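Local coordinates for DUF1881 domain-containing protein (Neurospora crassa, PDB 5Z6E) that binds calcium in its isolated N-terminal beta gamma-crystallin domain, a site rendered inoperative by contacts with the Ig-like domain in the full-length abundant perithecial protein, at residues V31-S36 and S81-V86; S49-A54 and V86-R91. All coordinates share one frame; numbering follows the deposited sequence.

Contacts 1 and 2 lie in one four-stranded antiparallel sheet of the beta gamma-crystallin domain. Strand 82-87 is common to both. Contact 1 joins it to the outermost strand 29-32, and contact 2 joins it to strand 50-55. The centres of the contacts are about 15 Å apart. Along the chain the segments alternate: 31-36, 49-54, 81-86, 86-91. Val-86 belongs to both contacts. Arg-84 N lies 2.8 Å from Ile-53 O, probably as a hydrogen bond, which connects the two directly. Contact 1 reaches the calcium site through Ser-81. Contact 2 holds part of the potassium site. Strand 82-87 therefore runs from one metal site toward the other.

Contact 1. Residues V31-S36 and S81-V86; sequences VSVPGS and SRFRVV. With CA (calcium ion), chain B.
Val-31 CB sits over one face of the Phe-83 ring, 3.8 Å from its centroid, in a CH-pi contact. Both methyls of Val-31 also touch that ring, CG1 near CE2 and CG2 near CE1. Val-33 CG2 meets the ring at its edge, 3.9 Å from Phe-83 CE2. This is the apolar part of the contact.

The backbones of Val-31 and Phe-83 form an antiparallel hydrogen-bonded pair. Val-31 N donates to Phe-83 O at 2.7 Å. Phe-83 N returns a bond to Val-31 O at 3.0 Å. Past the end of strand 29-32, Val-33 N still bonds to Ser-81 O at 2.9 Å.

Strand 29-32 is the outermost strand of this sheet of the beta gamma-crystallin domain, laid along 82-87. Ser-81 and Arg-82 both face Trp-55, which makes a classic beta bulge where strand 82-87 begins.

Of the two segments, Ser-81 is the residue that binds the calcium ion, with OG 2.4 Å from it. This OG is also hydrogen-bonded to Asn-38 ND2, and two waters, Asp-39 OD1 and the backbone oxygens of Gln-56 and Gly-79 complete the site.

The polar side chains Ser-32 and Arg-82 lie on the face of the sheet away from Val-31 and Phe-83. NE of Arg-82 forms a salt bridge with Glu-60. The extended Arg-82 chain, with CG anti to the backbone N (chi1 176°), carries the guanidinium outward. A turn about the CD-NE bond then points NH1 at Ser-32 OG, 2.9 Å away. That bond is bent, 138° at the hydrogen, and the oxygen lies 21° out of the guanidinium plane.

Contact 2. Residues S49-A54 and V86-R91; sequences SAKVIA and VDDDTR. With K (potassium ion), chain C.
Lys-51 and Val-86 pair as antiparallel neighbours in the four-stranded sheet of the beta gamma-crystallin domain. Their backbones bond both ways. Val-86 N donates to Lys-51 O at 2.8 Å, almost straight at 173°. Lys-51 N donates to Val-86 O at 2.9 Å, with a more bent angle of 141°.

This is the close-packed part. Val-86 CG2 lies between the backbone N and the carbonyl carbon (chi1 -58° for CG1). There it meets Ile-53 CD1 at 3.8 Å and also touches Lys-51 CG.

Beyond the strand the chain turns at Asp-88, the centre of an inverse gamma turn. Asp-88 N bonds to Ser-49 O at 2.9 Å. On the solvent side a water donates to both Ser-49 O and Asp-87 OD1. The extended Lys-51 chain crosses Asp-88 at about a right angle. Its NZ makes a weak bond to Asp-89 O and a long, weak ion pair with Glu-66 OE1. Further out, Arg-91 grips the Asp-89 carboxylate side-on through NE and NH2.

The potassium ion joins the two segments. Gly-47, Ala-48, Thr-68 and a water also bind it. Ala-50 O lies 2.6 Å from the ion, and Asp-88 OD2 lies 2.5 Å from it.

Contact 1. Residues V31-S36 and S81-V86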
loop_
_atom_site.group_PDB
_atom_site.type_symbol
_atom_site.label_atom_id
_atom_site.label_comp_id
_atom_site.label_asym_id
_atom_site.label_seq_id
_atom_site.Cartn_x
_atom_site.Cartn_y
_atom_site.Cartn_z
ATOM N N VAL A 31 6.339 2.221 6.838
ATOM C CA VAL A 31 5.669 1.158 7.572
ATOM C C VAL A 31 6.259 -0.216 7.325
ATOM O O VAL A 31 6.202 -0.713 6.202
ATOM C CB VAL A 31 4.165 1.080 7.195
ATOM C CG1 VAL A 31 3.469 -0.038 7.980
ATOM C CG2 VAL A 31 3.474 2.416 7.442
ATOM N N SER A 32 6.811 -0.833 8.366
ATOM C CA SER A 32 7.023 -2.268 8.331
ATOM C C SER A 32 5.756 -2.904 8.863
ATOM O O SER A 32 5.354 -2.670 10.004
ATOM C CB SER A 32 8.238 -2.693 9.145
ATOM O OG SER A 32 9.417 -2.219 8.516
ATOM N N VAL A 33 5.109 -3.676 8.006
ATOM C CA VAL A 33 3.815 -4.258 8.315
ATOM C C VAL A 33 3.910 -5.126 9.576
ATOM O O VAL A 33 4.856 -5.887 9.723
ATOM C CB VAL A 33 3.320 -5.086 7.109
ATOM C CG1 VAL A 33 1.997 -5.752 7.410
ATOM C CG2 VAL A 33 3.205 -4.173 5.877
ATOM N N PRO A 34 2.937 -4.992 10.498
ATOM C CA PRO A 34 2.907 -5.817 11.715
ATOM C C PRO A 34 2.993 -7.303 11.382
ATOM O O PRO A 34 2.483 -7.714 10.335
ATOM C CB PRO A 34 1.554 -5.477 12.339
ATOM C CG PRO A 34 1.222 -4.109 11.815
ATOM C CD PRO A 34 1.792 -4.065 10.424
ATOM N N GLY A 35 3.634 -8.087 12.243
ATOM C CA GLY A 35 3.766 -9.514 12.024
ATOM C C GLY A 35 2.455 -10.173 11.652
ATOM O O GLY A 35 2.395 -10.968 10.719
ATOM N N SER A 36 1.390 -9.800 12.355
ATOM C CA SER A 36 0.083 -10.421 12.157
ATOM C C SER A 36 -0.539 -10.058 10.810
ATOM O O SER A 36 -1.445 -10.735 10.325
ATOM C CB SER A 36 -0.871 -10.012 13.283
ATOM O OG SER A 36 -1.145 -8.620 13.215
ATOM N N SER A 81 5.509 -6.611 2.658
ATOM C CA SER A 81 6.022 -6.504 4.020
ATOM C C SER A 81 6.400 -5.091 4.459
ATOM O O SER A 81 6.432 -4.802 5.651
ATOM C CB SER A 81 7.232 -7.422 4.208
ATOM O OG SER A 81 6.838 -8.789 4.128
ATOM N N ARG A 82 6.719 -4.224 3.513
ATOM C CA ARG A 82 7.121 -2.873 3.874
ATOM C C ARG A 82 6.700 -1.880 2.806
ATOM O O ARG A 82 6.743 -2.187 1.620
ATOM C CB ARG A 82 8.630 -2.807 4.094
ATOM C CG ARG A 82 9.123 -1.399 4.371
ATOM C CD ARG A 82 10.409 -1.401 5.120
ATOM N NE ARG A 82 10.955 -0.057 5.248
ATOM C CZ ARG A 82 10.743 0.738 6.286
ATOM N NH1 ARG A 82 9.989 0.326 7.294
ATOM N NH2 ARG A 82 11.285 1.953 6.317
ATOM N N PHE A 83 6.289 -0.689 3.226
ATOM C CA PHE A 83 5.973 0.369 2.276
ATOM C C PHE A 83 6.156 1.747 2.910
ATOM O O PHE A 83 6.194 1.879 4.137
ATOM C CB PHE A 83 4.538 0.216 1.745
ATOM C CG PHE A 83 3.468 0.341 2.814
ATOM C CD1 PHE A 83 2.919 1.585 3.136
ATOM C CD2 PHE A 83 3.010 -0.782 3.491
ATOM C CE1 PHE A 83 1.932 1.698 4.122
ATOM C CE2 PHE A 83 2.035 -0.673 4.477
ATOM C CZ PHE A 83 1.484 0.567 4.784
ATOM N N ARG A 84 6.287 2.756 2.058
ATOM C CA ARG A 84 6.276 4.148 2.476
ATOM C C ARG A 84 5.154 4.848 1.734
ATOM O O ARG A 84 4.922 4.568 0.561
ATOM C CB ARG A 84 7.610 4.837 2.169
ATOM C CG ARG A 84 8.847 4.085 2.617
ATOM C CD ARG A 84 10.110 4.806 2.163
ATOM N NE ARG A 84 10.096 6.203 2.581
ATOM C CZ ARG A 84 10.610 7.207 1.876
ATOM N NH1 ARG A 84 11.190 6.979 0.700
ATOM N NH2 ARG A 84 10.540 8.448 2.350
ATOM N N VAL A 85 4.451 5.748 2.411
ATOM C CA VAL A 85 3.493 6.608 1.729
ATOM C C VAL A 85 4.144 7.982 1.580
ATOM O O VAL A 85 4.536 8.609 2.570
ATOM C CB VAL A 85 2.172 6.706 2.489
ATOM C CG1 VAL A 85 1.112 7.401 1.622
ATOM C CG2 VAL A 85 1.691 5.305 2.915
ATOM N N VAL A 86 4.294 8.429 0.339
ATOM C CA VAL A 86 5.014 9.663 0.058
ATOM C C VAL A 86 4.175 10.585 -0.825
ATOM O O VAL A 86 3.204 10.155 -1.447
ATOM C CB VAL A 86 6.374 9.379 -0.630
ATOM C CG1 VAL A 86 7.243 8.475 0.249
ATOM C CG2 VAL A 86 6.156 8.755 -2.011
HETATM CA CA CA B . 6.949 -10.346 2.367
HETATM O O HOH W 1 7.097 -12.122 0.850
HETATM O O HOH W 2 6.967 -12.016 4.207
#

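Contact 2. Residues S49-A54 and V86-R91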
loop_
_atom_site.group_PDB
_atom_site.type_symbol
_atom_site.label_atom_id
_atom_site.label_comp_id
_atom_site.label_asym_id
_atom_site.label_seq_id
_atom_site.Cartn_x
_atom_site.Cartn_y
_atom_site.Cartn_z
ATOM N N SER A 49 -3.168 12.638 -3.843
ATOM C CA SER A 49 -1.820 13.219 -3.739
ATOM C C SER A 49 -0.833 12.268 -3.068
ATOM O O SER A 49 0.273 12.668 -2.684
ATOM C CB SER A 49 -1.856 14.558 -2.978
ATOM O OG SER A 49 -2.333 14.388 -1.650
ATOM N N ALA A 50 -1.235 11.009 -2.929
ATOM C CA ALA A 50 -0.413 10.013 -2.240
ATOM C C ALA A 50 0.180 9.007 -3.220
ATOM O O ALA A 50 -0.420 8.677 -4.248
ATOM C CB ALA A 50 -1.240 9.286 -1.170
ATOM N N LYS A 51 1.361 8.517 -2.880
ATOM C CA LYS A 51 2.053 7.507 -3.665
ATOM C C LYS A 51 2.617 6.463 -2.709
ATOM O O LYS A 51 3.116 6.813 -1.634
ATOM C CB LYS A 51 3.148 8.176 -4.501
ATOM C CG LYS A 51 4.230 7.284 -5.042
ATOM C CD LYS A 51 5.130 8.134 -5.919
ATOM C CE LYS A 51 6.281 7.339 -6.510
ATOM N NZ LYS A 51 7.169 8.232 -7.325
ATOM N N VAL A 52 2.509 5.189 -3.075
ATOM C CA VAL A 52 3.044 4.113 -2.242
ATOM C C VAL A 52 4.313 3.533 -2.860
ATOM O O VAL A 52 4.309 3.126 -4.016
ATOM C CB VAL A 52 2.020 2.987 -2.046
ATOM C CG1 VAL A 52 2.585 1.900 -1.123
ATOM C CG2 VAL A 52 0.714 3.531 -1.471
ATOM N N ILE A 53 5.390 3.510 -2.084
ATOM C CA ILE A 53 6.610 2.814 -2.473
ATOM C C ILE A 53 6.641 1.522 -1.671
ATOM O O ILE A 53 6.586 1.572 -0.452
ATOM C CB ILE A 53 7.853 3.663 -2.189
ATOM C CG1 ILE A 53 7.788 4.962 -2.998
ATOM C CG2 ILE A 53 9.116 2.884 -2.504
ATOM C CD1 ILE A 53 8.737 6.019 -2.502
ATOM N N ALA A 54 6.711 0.376 -2.341
ATOM C CA ALA A 54 6.424 -0.888 -1.669
ATOM C C ALA A 54 7.455 -1.976 -1.957
ATOM O O ALA A 54 7.964 -2.077 -3.073
ATOM C CB ALA A 54 5.035 -1.378 -2.074
ATOM N N VAL A 86 4.294 8.429 0.339
ATOM C CA VAL A 86 5.014 9.663 0.058
ATOM C C VAL A 86 4.175 10.585 -0.825
ATOM O O VAL A 86 3.204 10.155 -1.447
ATOM C CB VAL A 86 6.374 9.379 -0.630
ATOM C CG1 VAL A 86 7.243 8.475 0.249
ATOM C CG2 VAL A 86 6.156 8.755 -2.011
ATOM N N ASP A 87 4.555 11.856 -0.880
ATOM C CA ASP A 87 3.915 12.804 -1.791
ATOM C C ASP A 87 3.972 12.303 -3.240
ATOM O O ASP A 87 5.013 11.814 -3.700
ATOM C CB ASP A 87 4.584 14.170 -1.676
ATOM C CG ASP A 87 3.852 15.232 -2.452
ATOM O OD1 ASP A 87 2.600 15.278 -2.373
ATOM O OD2 ASP A 87 4.531 16.011 -3.159
ATOM N N ASP A 88 2.851 12.412 -3.951
ATOM C CA ASP A 88 2.738 11.821 -5.287
ATOM C C ASP A 88 3.359 12.726 -6.337
ATOM O O ASP A 88 2.663 13.478 -7.017
ATOM C CB ASP A 88 1.271 11.532 -5.625
ATOM C CG ASP A 88 1.110 10.694 -6.890
ATOM O OD1 ASP A 88 2.123 10.205 -7.414
ATOM O OD2 ASP A 88 -0.034 10.528 -7.362
ATOM N N ASP A 89 4.679 12.622 -6.469
ATOM C CA ASP A 89 5.446 13.448 -7.393
ATOM C C ASP A 89 6.445 12.555 -8.125
ATOM O O ASP A 89 7.020 11.639 -7.530
ATOM C CB ASP A 89 6.152 14.573 -6.632
ATOM C CG ASP A 89 6.736 15.637 -7.550
ATOM O OD1 ASP A 89 7.281 15.302 -8.620
ATOM O OD2 ASP A 89 6.660 16.823 -7.183
ATOM N N THR A 90 6.631 12.799 -9.418
ATOM C CA THR A 90 7.527 11.967 -10.222
ATOM C C THR A 90 8.993 12.291 -9.955
ATOM O O THR A 90 9.885 11.553 -10.368
ATOM C CB THR A 90 7.284 12.149 -11.712
ATOM O OG1 THR A 90 7.374 13.547 -12.031
ATOM C CG2 THR A 90 5.906 11.623 -12.100
ATOM N N ARG A 91 9.236 13.415 -9.294
ATOM C CA ARG A 91 10.597 13.857 -9.016
ATOM C C ARG A 91 10.855 13.845 -7.517
ATOM O O ARG A 91 10.591 12.842 -6.852
ATOM C CB ARG A 91 10.831 15.252 -9.604
ATOM C CG ARG A 91 10.342 15.382 -11.051
ATOM C CD ARG A 91 9.593 16.693 -11.287
ATOM N NE ARG A 91 8.736 17.037 -10.152
ATOM C CZ ARG A 91 8.170 18.230 -9.982
ATOM N NH1 ARG A 91 8.363 19.179 -10.885
ATOM N NH2 ARG A 91 7.421 18.475 -8.908
HETATM K K K C . -1.958 9.362 -6.199
HETATM O O HOH W 3 0.702 14.666 -0.542
HETATM O O HOH W 4 -3.586 9.205 -7.954
#